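PDB 3VA7: KLLA0E08119p from Kluyveromyces lactis, which probably catalyses the ATP- and biotin-dependent carboxylation of urea to urea-1-carboxylate, forming the urea carboxylase part of a larger enzyme that also carries an allophanate hydrolase. Local coordinates for residues A118-R123 / I129-P134; C556-A561 / E567-K572; I861-N866 / W921-K926. One frame throughout, in Å; residues are numbered along the deposited sequence.

Contact 1 of 3, residues A118-R123 / I129-P134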
ATOM      1  N   ALA A 118      10.002 -18.425 -38.649  1.00 45.34           N
ATOM      2  CA  ALA A 118      10.329 -18.200 -40.047  1.00 45.59           C
ATOM      3  C   ALA A 118       9.132 -17.879 -40.926  1.00 45.95           C
ATOM      4  O   ALA A 118       9.306 -17.219 -41.971  1.00 46.01           O
ATOM      5  CB  ALA A 118      11.085 -19.408 -40.613  1.00 46.23           C
ATOM      6  N   ASP A 119       7.935 -18.354 -40.564  1.00 45.84           N
ATOM      7  CA  ASP A 119       6.754 -17.920 -41.329  1.00 46.66           C
ATOM      8  C   ASP A 119       6.699 -16.401 -41.225  1.00 46.59           C
ATOM      9  O   ASP A 119       6.599 -15.674 -42.245  1.00 46.08           O
ATOM     10  CB  ASP A 119       5.439 -18.527 -40.800  1.00 48.04           C
ATOM     11  CG  ASP A 119       5.350 -20.069 -40.984  1.00 49.44           C
ATOM     12  OD1 ASP A 119       4.673 -20.705 -40.143  1.00 48.62           O
ATOM     13  OD2 ASP A 119       5.951 -20.620 -41.951  1.00 50.57           O
ATOM     14  N   PHE A 120       6.823 -15.927 -39.974  1.00 46.04           N
ATOM     15  CA  PHE A 120       6.891 -14.501 -39.702  1.00 44.83           C
ATOM     16  C   PHE A 120       8.000 -13.792 -40.475  1.00 43.77           C
ATOM     17  O   PHE A 120       7.741 -12.804 -41.146  1.00 43.51           O
ATOM     18  CB  PHE A 120       6.990 -14.214 -38.204  1.00 45.26           C
ATOM     19  CG  PHE A 120       7.006 -12.748 -37.881  1.00 44.60           C
ATOM     20  CD1 PHE A 120       8.095 -12.175 -37.241  1.00 43.68           C
ATOM     21  CD2 PHE A 120       5.934 -11.929 -38.251  1.00 44.10           C
ATOM     22  CE1 PHE A 120       8.090 -10.828 -36.942  1.00 44.27           C
ATOM     23  CE2 PHE A 120       5.929 -10.564 -37.950  1.00 43.42           C
ATOM     24  CZ  PHE A 120       6.999 -10.020 -37.300  1.00 42.71           C
ATOM     25  N   SER A 121       9.225 -14.293 -40.433  1.00 43.15           N
ATOM     26  CA  SER A 121      10.247 -13.611 -41.230  1.00 43.76           C
ATOM     27  C   SER A 121       9.811 -13.493 -42.701  1.00 44.99           C
ATOM     28  O   SER A 121       9.950 -12.428 -43.305  1.00 44.27           O
ATOM     29  CB  SER A 121      11.609 -14.253 -41.099  1.00 42.23           C
ATOM     30  OG  SER A 121      12.507 -13.572 -41.936  1.00 42.10           O
ATOM     31  N   ASP A 122       9.242 -14.589 -43.225  1.00 46.71           N
ATOM     32  CA  ASP A 122       8.738 -14.686 -44.602  1.00 48.66           C
ATOM     33  C   ASP A 122       7.515 -13.770 -44.894  1.00 48.84           C
ATOM     34  O   ASP A 122       7.497 -13.108 -45.946  1.00 48.24           O
ATOM     35  CB  ASP A 122       8.424 -16.164 -44.984  1.00 49.75           C
ATOM     36  CG  ASP A 122       9.692 -17.044 -45.200  1.00 51.73           C
ATOM     37  OD1 ASP A 122      10.745 -16.572 -45.700  1.00 54.53           O
ATOM     38  OD2 ASP A 122       9.620 -18.247 -44.880  1.00 53.91           O
ATOM     39  N   ARG A 123       6.526 -13.726 -43.979  1.00 49.20           N
ATOM     40  CA  ARG A 123       5.420 -12.736 -44.035  1.00 49.96           C
ATOM     41  C   ARG A 123       5.919 -11.299 -44.174  1.00 51.18           C
ATOM     42  O   ARG A 123       5.381 -10.532 -44.990  1.00 51.33           O
ATOM     43  CB  ARG A 123       4.485 -12.809 -42.807  1.00 49.70           C
ATOM     44  CG  ARG A 123       3.062 -13.387 -43.050  1.00 50.37           C
ATOM     45  CD  ARG A 123       2.362 -12.800 -44.332  1.00 49.76           C
ATOM     46  NE  ARG A 123       1.331 -11.759 -44.132  1.00 47.37           N
ATOM     47  CZ  ARG A 123       0.351 -11.765 -43.211  1.00 44.67           C
ATOM     48  NH1 ARG A 123       0.213 -12.771 -42.348  1.00 41.55           N
ATOM     49  NH2 ARG A 123      -0.509 -10.739 -43.155  1.00 44.95           N
ATOM     50  N   ILE A 129       7.832  -5.342 -45.706  1.00 47.66           N
ATOM     51  CA  ILE A 129       8.365  -4.886 -44.439  1.00 45.43           C
ATOM     52  C   ILE A 129       9.680  -5.631 -44.143  1.00 44.20           C
ATOM     53  O   ILE A 129       9.718  -6.857 -44.104  1.00 44.14           O
ATOM     54  CB  ILE A 129       7.347  -5.109 -43.315  1.00 45.51           C
ATOM     55  CG1 ILE A 129       6.057  -4.344 -43.576  1.00 44.85           C
ATOM     56  CG2 ILE A 129       7.875  -4.633 -42.001  1.00 45.14           C
ATOM     57  CD1 ILE A 129       4.878  -4.896 -42.719  1.00 45.07           C
ATOM     58  N   VAL A 130      10.757  -4.880 -43.930  1.00 42.68           N
ATOM     59  CA  VAL A 130      12.063  -5.472 -43.627  1.00 41.05           C
ATOM     60  C   VAL A 130      12.161  -6.005 -42.185  1.00 39.30           C
ATOM     61  O   VAL A 130      12.249  -5.236 -41.276  1.00 40.82           O
ATOM     62  CB  VAL A 130      13.182  -4.434 -43.843  1.00 41.32           C
ATOM     63  CG1 VAL A 130      14.520  -5.028 -43.466  1.00 39.58           C
ATOM     64  CG2 VAL A 130      13.180  -3.937 -45.281  1.00 39.43           C
ATOM     65  N   PHE A 131      12.082  -7.317 -42.001  1.00 37.59           N
ATOM     66  CA  PHE A 131      12.409  -8.071 -40.756  1.00 34.78           C
ATOM     67  C   PHE A 131      13.865  -7.899 -40.343  1.00 34.19           C
ATOM     68  O   PHE A 131      14.745  -8.353 -41.059  1.00 32.61           O
ATOM     69  CB  PHE A 131      12.230  -9.551 -41.059  1.00 33.80           C
ATOM     70  CG  PHE A 131      12.579 -10.466 -39.922  1.00 31.53           C
ATOM     71  CD1 PHE A 131      11.717 -10.614 -38.839  1.00 28.73           C
ATOM     72  CD2 PHE A 131      13.747 -11.242 -39.965  1.00 29.83           C
ATOM     73  CE1 PHE A 131      12.017 -11.505 -37.773  1.00 30.86           C
ATOM     74  CE2 PHE A 131      14.051 -12.146 -38.927  1.00 28.87           C
ATOM     75  CZ  PHE A 131      13.187 -12.278 -37.823  1.00 29.08           C
ATOM     76  N   VAL A 132      14.124  -7.254 -39.202  1.00 34.06           N
ATOM     77  CA  VAL A 132      15.506  -7.042 -38.759  1.00 34.04           C
ATOM     78  C   VAL A 132      15.926  -8.334 -38.102  1.00 35.00           C
ATOM     79  O   VAL A 132      15.718  -8.521 -36.931  1.00 36.24           O
ATOM     80  CB  VAL A 132      15.619  -5.877 -37.773  1.00 33.60           C
ATOM     81  CG1 VAL A 132      17.046  -5.615 -37.421  1.00 28.87           C
ATOM     82  CG2 VAL A 132      15.011  -4.668 -38.387  1.00 33.26           C
ATOM     83  N   GLY A 133      16.444  -9.256 -38.894  1.00 35.65           N
ATOM     84  CA  GLY A 133      16.776 -10.585 -38.431  1.00 36.70           C
ATOM     85  C   GLY A 133      17.163 -11.393 -39.644  1.00 37.95           C
ATOM     86  O   GLY A 133      17.109 -10.865 -40.772  1.00 37.21           O
ATOM     87  N   PRO A 134      17.531 -12.678 -39.434  1.00 38.42           N
ATOM     88  CA  PRO A 134      17.886 -13.531 -40.576  1.00 39.32           C
ATOM     89  C   PRO A 134      16.670 -14.035 -41.369  1.00 40.53           C
ATOM     90  O   PRO A 134      15.505 -13.934 -40.900  1.00 40.52           O
ATOM     91  CB  PRO A 134      18.649 -14.664 -39.919  1.00 38.72           C
ATOM     92  CG  PRO A 134      18.031 -14.765 -38.561  1.00 38.39           C
ATOM     93  CD  PRO A 134      17.637 -13.392 -38.157  1.00 37.94           C
TER
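Helix 118-125 and strand 130-131 are the last two elements of a beta-alpha-beta unit that begins with strand 106-108, and Ser121 and Phe131 form the main joint between them. Ser121 sits over one face of the phenylalanine: its CB stands 3.8 Å above the ring plane of Phe131, over the centre, and the CH-pi contact runs only 11° off the ring normal. Its OG leans over the same ring, 3.3 Å from Phe131 CD2. With OG swung opposite the backbone nitrogen (chi1 178°), the hydroxyl points across the gap and donates a hydrogen bond to the carbonyl of Pro134, Ser121 OG to Pro134 O being 3.2 Å. The donor is tilted 19° from the carbonyl plane. This one bond ties the helix to the chain beyond the strand, where Val132 centres an inverse gamma turn, closed by a weak bond from Gly133 N to Phe131 O. Phe120 adds an apolar touch beside the first, its CD1 reaching Phe131 CE1 at 4.0 Å with the two rings oblique to each other. The four touching residues are all buried. Phe120 also packs on Ile92, Ile95 and Ile96 of helix 92-101 and on Ile107, while Ile139 of helix 136-143 meets both Ser121 and Pro134. On the helix surface Asp122 pairs with Arg140, and Arg123 makes salt bridges to Asp93 and Glu127. Backbone bonds from Val130 and Val132 to Ile107 join strand 130-131, outermost of a five-stranded parallel sheet, to strand 106-108. Such a beta-alpha-beta crossover, its helix packed on a parallel sheet, is typical of the Rossmann-like N-terminal part of biotin carboxylase domains.

Contact 2 of 3, residues C556-A561 / E567-K572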
ATOM      1  N   CYS A 556       2.597 -20.926  23.210  1.00 43.21           N
ATOM      2  CA  CYS A 556       3.619 -20.794  22.205  1.00 44.30           C
ATOM      3  C   CYS A 556       4.569 -21.979  22.191  1.00 44.72           C
ATOM      4  O   CYS A 556       5.134 -22.384  23.197  1.00 44.21           O
ATOM      5  CB  CYS A 556       4.436 -19.483  22.353  1.00 45.07           C
ATOM      6  SG  CYS A 556       3.534 -17.918  22.704  1.00 47.14           S
ATOM      7  N   THR A 557       4.789 -22.454  20.980  1.00 46.20           N
ATOM      8  CA  THR A 557       5.469 -23.682  20.661  1.00 47.53           C
ATOM      9  C   THR A 557       6.784 -23.415  19.960  1.00 48.24           C
ATOM     10  O   THR A 557       6.820 -22.627  19.027  1.00 48.92           O
ATOM     11  CB  THR A 557       4.571 -24.405  19.649  1.00 47.88           C
ATOM     12  OG1 THR A 557       3.744 -25.318  20.357  1.00 47.86           O
ATOM     13  CG2 THR A 557       5.371 -25.107  18.456  1.00 48.16           C
ATOM     14  N   LEU A 558       7.852 -24.077  20.381  1.00 48.92           N
ATOM     15  CA  LEU A 558       9.032 -24.213  19.545  1.00 49.90           C
ATOM     16  C   LEU A 558       9.374 -25.686  19.335  1.00 51.26           C
ATOM     17  O   LEU A 558       9.742 -26.420  20.298  1.00 51.11           O
ATOM     18  CB  LEU A 558      10.235 -23.467  20.100  1.00 49.53           C
ATOM     19  CG  LEU A 558      11.419 -23.461  19.145  1.00 48.89           C
ATOM     20  CD1 LEU A 558      11.065 -22.527  18.010  1.00 48.40           C
ATOM     21  CD2 LEU A 558      12.750 -23.047  19.838  1.00 48.84           C
ATOM     22  N   ASN A 559       9.271 -26.091  18.061  1.00 52.75           N
ATOM     23  CA  ASN A 559       9.353 -27.494  17.653  1.00 53.76           C
ATOM     24  C   ASN A 559       8.525 -28.314  18.644  1.00 54.43           C
ATOM     25  O   ASN A 559       8.959 -29.370  19.123  1.00 55.14           O
ATOM     26  CB  ASN A 559      10.818 -27.968  17.612  1.00 53.25           C
ATOM     27  CG  ASN A 559      11.600 -27.330  16.499  1.00 53.26           C
ATOM     28  OD1 ASN A 559      11.110 -27.226  15.379  1.00 54.85           O
ATOM     29  ND2 ASN A 559      12.834 -26.922  16.786  1.00 50.87           N
ATOM     30  N   ASP A 560       7.367 -27.762  19.011  1.00 54.62           N
ATOM     31  CA  ASP A 560       6.353 -28.465  19.809  1.00 54.51           C
ATOM     32  C   ASP A 560       6.465 -28.437  21.333  1.00 53.34           C
ATOM     33  O   ASP A 560       5.496 -28.759  22.020  1.00 53.61           O
ATOM     34  CB  ASP A 560       6.158 -29.887  19.288  1.00 55.22           C
ATOM     35  CG  ASP A 560       5.468 -29.897  17.942  1.00 58.01           C
ATOM     36  OD1 ASP A 560       4.322 -29.398  17.874  1.00 58.27           O
ATOM     37  OD2 ASP A 560       6.081 -30.360  16.949  1.00 62.77           O
ATOM     38  N   ALA A 561       7.617 -28.040  21.856  1.00 52.08           N
ATOM     39  CA  ALA A 561       7.767 -27.808  23.287  1.00 51.21           C
ATOM     40  C   ALA A 561       7.280 -26.399  23.642  1.00 50.83           C
ATOM     41  O   ALA A 561       7.796 -25.440  23.079  1.00 49.44           O
ATOM     42  CB  ALA A 561       9.246 -28.005  23.723  1.00 50.41           C
ATOM     43  N   GLU A 567      10.537 -14.012  27.893  1.00 44.63           N
ATOM     44  CA  GLU A 567      11.928 -14.490  27.979  1.00 45.59           C
ATOM     45  C   GLU A 567      12.563 -14.535  26.609  1.00 44.94           C
ATOM     46  O   GLU A 567      11.872 -14.775  25.644  1.00 44.25           O
ATOM     47  CB  GLU A 567      11.993 -15.896  28.626  1.00 45.85           C
ATOM     48  CG  GLU A 567      12.161 -15.883  30.126  1.00 48.28           C
ATOM     49  CD  GLU A 567      11.626 -17.124  30.775  1.00 53.84           C
ATOM     50  OE1 GLU A 567      12.128 -18.222  30.390  1.00 55.03           O
ATOM     51  OE2 GLU A 567      10.716 -16.990  31.657  1.00 52.74           O
ATOM     52  N   PRO A 568      13.882 -14.321  26.522  1.00 45.76           N
ATOM     53  CA  PRO A 568      14.539 -14.486  25.224  1.00 46.34           C
ATOM     54  C   PRO A 568      14.695 -15.956  24.836  1.00 48.09           C
ATOM     55  O   PRO A 568      15.540 -16.649  25.379  1.00 49.23           O
ATOM     56  CB  PRO A 568      15.908 -13.851  25.444  1.00 45.63           C
ATOM     57  CG  PRO A 568      16.161 -13.949  26.915  1.00 44.72           C
ATOM     58  CD  PRO A 568      14.807 -13.808  27.556  1.00 45.68           C
ATOM     59  N   ILE A 569      13.904 -16.431  23.887  1.00 49.67           N
ATOM     60  CA  ILE A 569      14.103 -17.762  23.339  1.00 50.57           C
ATOM     61  C   ILE A 569      15.045 -17.801  22.154  1.00 51.51           C
ATOM     62  O   ILE A 569      14.818 -17.102  21.185  1.00 51.36           O
ATOM     63  CB  ILE A 569      12.779 -18.325  22.922  1.00 50.89           C
ATOM     64  CG1 ILE A 569      11.924 -18.397  24.171  1.00 50.91           C
ATOM     65  CG2 ILE A 569      12.953 -19.709  22.225  1.00 49.51           C
ATOM     66  CD1 ILE A 569      10.677 -17.702  23.964  1.00 54.15           C
ATOM     67  N   GLU A 570      16.080 -18.647  22.246  1.00 53.25           N
ATOM     68  CA  GLU A 570      17.054 -18.926  21.162  1.00 54.98           C
ATOM     69  C   GLU A 570      16.523 -19.909  20.096  1.00 54.74           C
ATOM     70  O   GLU A 570      16.171 -21.031  20.411  1.00 55.20           O
ATOM     71  CB  GLU A 570      18.375 -19.450  21.755  1.00 55.77           C
ATOM     72  CG  GLU A 570      19.421 -18.363  22.156  1.00 60.18           C
ATOM     73  CD  GLU A 570      20.382 -18.827  23.285  1.00 68.08           C
ATOM     74  OE1 GLU A 570      21.629 -18.617  23.159  1.00 69.31           O
ATOM     75  OE2 GLU A 570      19.883 -19.407  24.304  1.00 70.71           O
ATOM     76  N   VAL A 571      16.464 -19.473  18.837  1.00 55.05           N
ATOM     77  CA  VAL A 571      15.835 -20.247  17.743  1.00 54.78           C
ATOM     78  C   VAL A 571      16.923 -20.732  16.800  1.00 55.24           C
ATOM     79  O   VAL A 571      17.913 -20.029  16.547  1.00 54.56           O
ATOM     80  CB  VAL A 571      14.771 -19.409  16.951  1.00 54.99           C
ATOM     81  CG1 VAL A 571      14.344 -20.118  15.685  1.00 54.44           C
ATOM     82  CG2 VAL A 571      13.538 -19.105  17.797  1.00 52.92           C
ATOM     83  N   LYS A 572      16.752 -21.937  16.273  1.00 56.17           N
ATOM     84  CA  LYS A 572      17.892 -22.574  15.612  1.00 57.08           C
ATOM     85  C   LYS A 572      17.995 -22.434  14.078  1.00 56.74           C
ATOM     86  O   LYS A 572      19.050 -22.034  13.571  1.00 57.98           O
ATOM     87  CB  LYS A 572      18.109 -24.024  16.102  1.00 56.87           C
ATOM     88  CG  LYS A 572      19.330 -24.165  17.040  1.00 59.26           C
ATOM     89  CD  LYS A 572      19.517 -25.584  17.689  1.00 62.48           C
ATOM     90  CE  LYS A 572      19.208 -26.782  16.752  1.00 63.07           C
ATOM     91  NZ  LYS A 572      17.763 -27.193  16.830  1.00 63.13           N
TER
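No ring takes part where Leu558 meets Ile569, Glu570 and Val571; the nearest flat group is the peptide carbonyl of Glu570, whose O lies 4.0 Å from Leu558 CD2. The contact spans two antiparallel sheets of the carboxyltransferase A and B region. Leu558 ends strand 553-558 of one sheet and begins the type I' turn, Leu558 to Ala561, of a tight beta hairpin with strand 561-562. Ile569 and Val571 sit on strand 569-571, an edge strand of the other sheet. The short strand axes approach to 10.1 Å at 42°, and no hydrogen bond crosses between the segments; the contact is van der Waals, mostly between side chains. Leu558, its CG turned opposite the backbone nitrogen (chi1 -173°), sends its two methyls to different partners. CD2 slides past Ile569, meeting CG2 at 4.1 Å. Ile563 and Asp575 also touch the leucine. The turn is fastened by paired backbone bonds, Leu558 N to Ala561 O and Ala561 N to Leu558 O, and by Asn559, whose amide side chain bonds to Asp575 and to the backbone of Ile576. The second leucine methyl completes the apolar contact, Leu558 CD1 standing 4.2 Å from Val571 CG2.

Contact 3 of 3, residues I861-N866 / W921-K926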
ATOM      1  N   ILE A 861     -12.588  32.668  10.183  1.00 31.73           N
ATOM      2  CA  ILE A 861     -12.046  31.747  11.146  1.00 30.71           C
ATOM      3  C   ILE A 861     -11.055  30.700  10.529  1.00 30.68           C
ATOM      4  O   ILE A 861     -10.084  30.274  11.170  1.00 32.01           O
ATOM      5  CB  ILE A 861     -13.223  31.141  11.929  1.00 30.44           C
ATOM      6  CG1 ILE A 861     -13.716  32.182  12.948  1.00 32.17           C
ATOM      7  CG2 ILE A 861     -12.858  29.856  12.557  1.00 26.34           C
ATOM      8  CD1 ILE A 861     -15.007  31.766  13.739  1.00 36.77           C
ATOM      9  N   CYS A 862     -11.246  30.328   9.284  1.00 29.42           N
ATOM     10  CA  CYS A 862     -10.330  29.401   8.656  1.00 29.27           C
ATOM     11  C   CYS A 862      -9.034  30.095   8.410  1.00 29.58           C
ATOM     12  O   CYS A 862      -7.972  29.496   8.555  1.00 30.38           O
ATOM     13  CB  CYS A 862     -10.874  28.843   7.290  1.00 29.02           C
ATOM     14  SG  CYS A 862     -12.496  28.077   7.471  1.00 28.96           S
ATOM     15  N   TYR A 863      -9.094  31.352   7.975  1.00 30.12           N
ATOM     16  CA  TYR A 863      -7.854  32.066   7.768  1.00 29.18           C
ATOM     17  C   TYR A 863      -7.159  32.283   9.121  1.00 28.82           C
ATOM     18  O   TYR A 863      -5.923  32.162   9.234  1.00 29.20           O
ATOM     19  CB  TYR A 863      -8.041  33.358   7.017  1.00 28.99           C
ATOM     20  CG  TYR A 863      -6.709  33.908   6.621  1.00 29.69           C
ATOM     21  CD1 TYR A 863      -5.841  33.164   5.825  1.00 26.73           C
ATOM     22  CD2 TYR A 863      -6.275  35.156   7.108  1.00 30.92           C
ATOM     23  CE1 TYR A 863      -4.592  33.659   5.492  1.00 29.49           C
ATOM     24  CE2 TYR A 863      -5.015  35.675   6.765  1.00 26.97           C
ATOM     25  CZ  TYR A 863      -4.190  34.926   5.970  1.00 31.05           C
ATOM     26  OH  TYR A 863      -2.938  35.433   5.636  1.00 36.14           O
ATOM     27  N   ARG A 864      -7.970  32.481  10.149  1.00 27.45           N
ATOM     28  CA  ARG A 864      -7.471  32.755  11.470  1.00 27.62           C
ATOM     29  C   ARG A 864      -6.682  31.581  12.033  1.00 27.92           C
ATOM     30  O   ARG A 864      -5.633  31.782  12.713  1.00 26.45           O
ATOM     31  CB  ARG A 864      -8.621  33.154  12.405  1.00 28.16           C
ATOM     32  CG  ARG A 864      -8.232  33.309  13.858  1.00 27.87           C
ATOM     33  CD  ARG A 864      -9.289  34.097  14.568  1.00 29.03           C
ATOM     34  NE  ARG A 864      -8.710  34.656  15.777  1.00 30.08           N
ATOM     35  CZ  ARG A 864      -8.296  35.926  15.952  1.00 30.48           C
ATOM     36  NH1 ARG A 864      -8.439  36.867  15.008  1.00 25.50           N
ATOM     37  NH2 ARG A 864      -7.723  36.248  17.113  1.00 26.95           N
ATOM     38  N   ILE A 865      -7.177  30.365  11.754  1.00 27.99           N
ATOM     39  CA  ILE A 865      -6.500  29.143  12.216  1.00 27.35           C
ATOM     40  C   ILE A 865      -5.165  29.110  11.504  1.00 28.81           C
ATOM     41  O   ILE A 865      -4.111  28.743  12.073  1.00 29.24           O
ATOM     42  CB  ILE A 865      -7.310  27.890  11.856  1.00 27.86           C
ATOM     43  CG1 ILE A 865      -8.646  27.894  12.628  1.00 25.65           C
ATOM     44  CG2 ILE A 865      -6.467  26.580  11.998  1.00 21.26           C
ATOM     45  CD1 ILE A 865      -9.636  26.961  11.979  1.00 27.76           C
ATOM     46  N   ASN A 866      -5.184  29.541  10.253  1.00 28.73           N
ATOM     47  CA  ASN A 866      -3.953  29.543   9.544  1.00 29.60           C
ATOM     48  C   ASN A 866      -2.961  30.531  10.242  1.00 30.22           C
ATOM     49  O   ASN A 866      -1.745  30.273  10.310  1.00 31.18           O
ATOM     50  CB  ASN A 866      -4.215  29.840   8.093  1.00 29.02           C
ATOM     51  CG  ASN A 866      -3.095  30.517   7.470  1.00 31.22           C
ATOM     52  OD1 ASN A 866      -2.287  29.930   6.754  1.00 29.48           O
ATOM     53  ND2 ASN A 866      -3.005  31.800   7.744  1.00 33.53           N
ATOM     54  N   TRP A 921      -8.052  39.411   3.222  1.00 39.82           N
ATOM     55  CA  TRP A 921      -6.939  38.453   3.091  1.00 37.58           C
ATOM     56  C   TRP A 921      -6.945  37.646   1.774  1.00 38.01           C
ATOM     57  O   TRP A 921      -7.985  37.523   1.123  1.00 38.56           O
ATOM     58  CB  TRP A 921      -6.911  37.525   4.295  1.00 35.93           C
ATOM     59  CG  TRP A 921      -8.209  36.784   4.583  1.00 33.23           C
ATOM     60  CD1 TRP A 921      -9.237  37.192   5.416  1.00 28.68           C
ATOM     61  CD2 TRP A 921      -8.592  35.489   4.090  1.00 27.36           C
ATOM     62  NE1 TRP A 921     -10.225  36.240   5.446  1.00 24.99           N
ATOM     63  CE2 TRP A 921      -9.861  35.188   4.645  1.00 25.27           C
ATOM     64  CE3 TRP A 921      -8.000  34.573   3.216  1.00 27.74           C
ATOM     65  CZ2 TRP A 921     -10.552  34.009   4.349  1.00 24.73           C
ATOM     66  CZ3 TRP A 921      -8.683  33.382   2.920  1.00 25.68           C
ATOM     67  CH2 TRP A 921      -9.945  33.112   3.503  1.00 26.19           C
ATOM     68  N   ASN A 922      -5.796  37.110   1.380  1.00 37.88           N
ATOM     69  CA  ASN A 922      -5.756  36.124   0.313  1.00 38.57           C
ATOM     70  C   ASN A 922      -4.847  34.933   0.605  1.00 38.65           C
ATOM     71  O   ASN A 922      -4.060  34.987   1.516  1.00 39.14           O
ATOM     72  CB  ASN A 922      -5.406  36.759  -1.025  1.00 39.60           C
ATOM     73  CG  ASN A 922      -4.131  37.558  -0.980  1.00 40.02           C
ATOM     74  OD1 ASN A 922      -4.179  38.755  -0.737  1.00 40.95           O
ATOM     75  ND2 ASN A 922      -2.984  36.909  -1.207  1.00 41.82           N
ATOM     76  N   VAL A 923      -5.002  33.838  -0.140  1.00 38.72           N
ATOM     77  CA  VAL A 923      -4.218  32.602   0.059  1.00 38.25           C
ATOM     78  C   VAL A 923      -4.000  31.937  -1.281  1.00 37.69           C
ATOM     79  O   VAL A 923      -4.818  32.055  -2.173  1.00 38.01           O
ATOM     80  CB  VAL A 923      -4.951  31.549   0.956  1.00 38.36           C
ATOM     81  CG1 VAL A 923      -4.763  31.807   2.352  1.00 37.44           C
ATOM     82  CG2 VAL A 923      -6.433  31.510   0.659  1.00 38.82           C
ATOM     83  N   LYS A 924      -2.901  31.235  -1.428  1.00 37.82           N
ATOM     84  CA  LYS A 924      -2.686  30.395  -2.594  1.00 38.73           C
ATOM     85  C   LYS A 924      -3.783  29.339  -2.535  1.00 38.48           C
ATOM     86  O   LYS A 924      -4.102  28.802  -1.451  1.00 39.11           O
ATOM     87  CB  LYS A 924      -1.305  29.735  -2.537  1.00 39.47           C
ATOM     88  CG  LYS A 924      -0.076  30.702  -2.601  1.00 43.45           C
ATOM     89  CD  LYS A 924       0.846  30.469  -3.867  1.00 49.88           C
ATOM     90  CE  LYS A 924       2.009  29.444  -3.594  1.00 51.07           C
ATOM     91  NZ  LYS A 924       2.635  28.874  -4.865  1.00 55.75           N
ATOM     92  N   SER A 925      -4.406  29.074  -3.674  1.00 37.32           N
ATOM     93  CA  SER A 925      -5.456  28.061  -3.733  1.00 35.82           C
ATOM     94  C   SER A 925      -5.383  27.256  -5.019  1.00 34.25           C
ATOM     95  O   SER A 925      -5.550  27.833  -6.105  1.00 34.07           O
ATOM     96  CB  SER A 925      -6.811  28.744  -3.643  1.00 35.60           C
ATOM     97  OG  SER A 925      -7.844  27.788  -3.611  1.00 35.89           O
ATOM     98  N   LYS A 926      -5.126  25.960  -4.903  1.00 32.26           N
ATOM     99  CA  LYS A 926      -5.220  25.029  -6.067  1.00 32.22           C
ATOM    100  C   LYS A 926      -6.673  24.596  -6.382  1.00 30.42           C
ATOM    101  O   LYS A 926      -7.426  24.213  -5.487  1.00 30.88           O
ATOM    102  CB  LYS A 926      -4.307  23.786  -5.935  1.00 32.28           C
ATOM    103  CG  LYS A 926      -2.810  24.096  -5.874  1.00 34.65           C
ATOM    104  CD  LYS A 926      -1.918  22.855  -5.980  1.00 38.89           C
ATOM    105  CE  LYS A 926      -0.537  23.088  -5.295  1.00 40.18           C
ATOM    106  NZ  LYS A 926      -0.550  22.861  -3.757  1.00 40.74           N
TER
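Trp921 opens the segment by laying its indole against Tyr863 in an offset stack, the planes only 4° apart and the centroids of the five-membered ring and the phenol ring separated by 4.4 Å. Tyr863 CG lies opposite its backbone nitrogen (chi1 -170°), which carries the ring under the indole. The offset places Tyr863 CB over the indole's six-membered ring, 3.6 Å from its centroid. In return Trp921 CB, 4.0 Å from the centroid of the tyrosine ring, makes a second CH-pi contact. The indole NE1 hydrogen-bonds to Asn860 OD1, three residues before the tyrosine on the same helix, which helps to hold the ring's rotation; Trp921 also stacks with His1109, and Phe917 meets Tyr863 edge-to-face. At Asn922 the side chain turns outward and the backbone O lies 4.2 Å from Tyr863 CE1. Here strand 922-934 of the large mixed sheet begins, with helix 859-875 packed against its start in the carboxyltransferase C and D region. Val923 points back at the helix with CG1, which reaches Tyr863 CE1 at 3.6 Å, while its CG2 lies in plane at the edge of the neighbouring Trp921 ring. Farther along, Ser925 OG bonds to Phe1073 O.

In the fold
The three contacts lie in different parts of the chain, with centres about 58 to 65 Å apart, and none touches another. Contact 1 is wholly buried, in the biotin carboxylase part; contacts 2 and 3, both partly buried, lie in the two carboxyltransferase regions on opposite sides of the chain's centre. Contacts 1 and 3 each set a helix against a strand, but the first joins neighbours within one beta-alpha-beta unit and the third joins segments with 54 residues between them. Contact 2 bridges two sheets. Chemistry follows: a serine on a ring plus one hydrogen bond in 118-123/129-134, mainly methyl groups, with no hydrogen bond across, in 556-561/567-572, and parallel aromatic rings in 861-866/921-926.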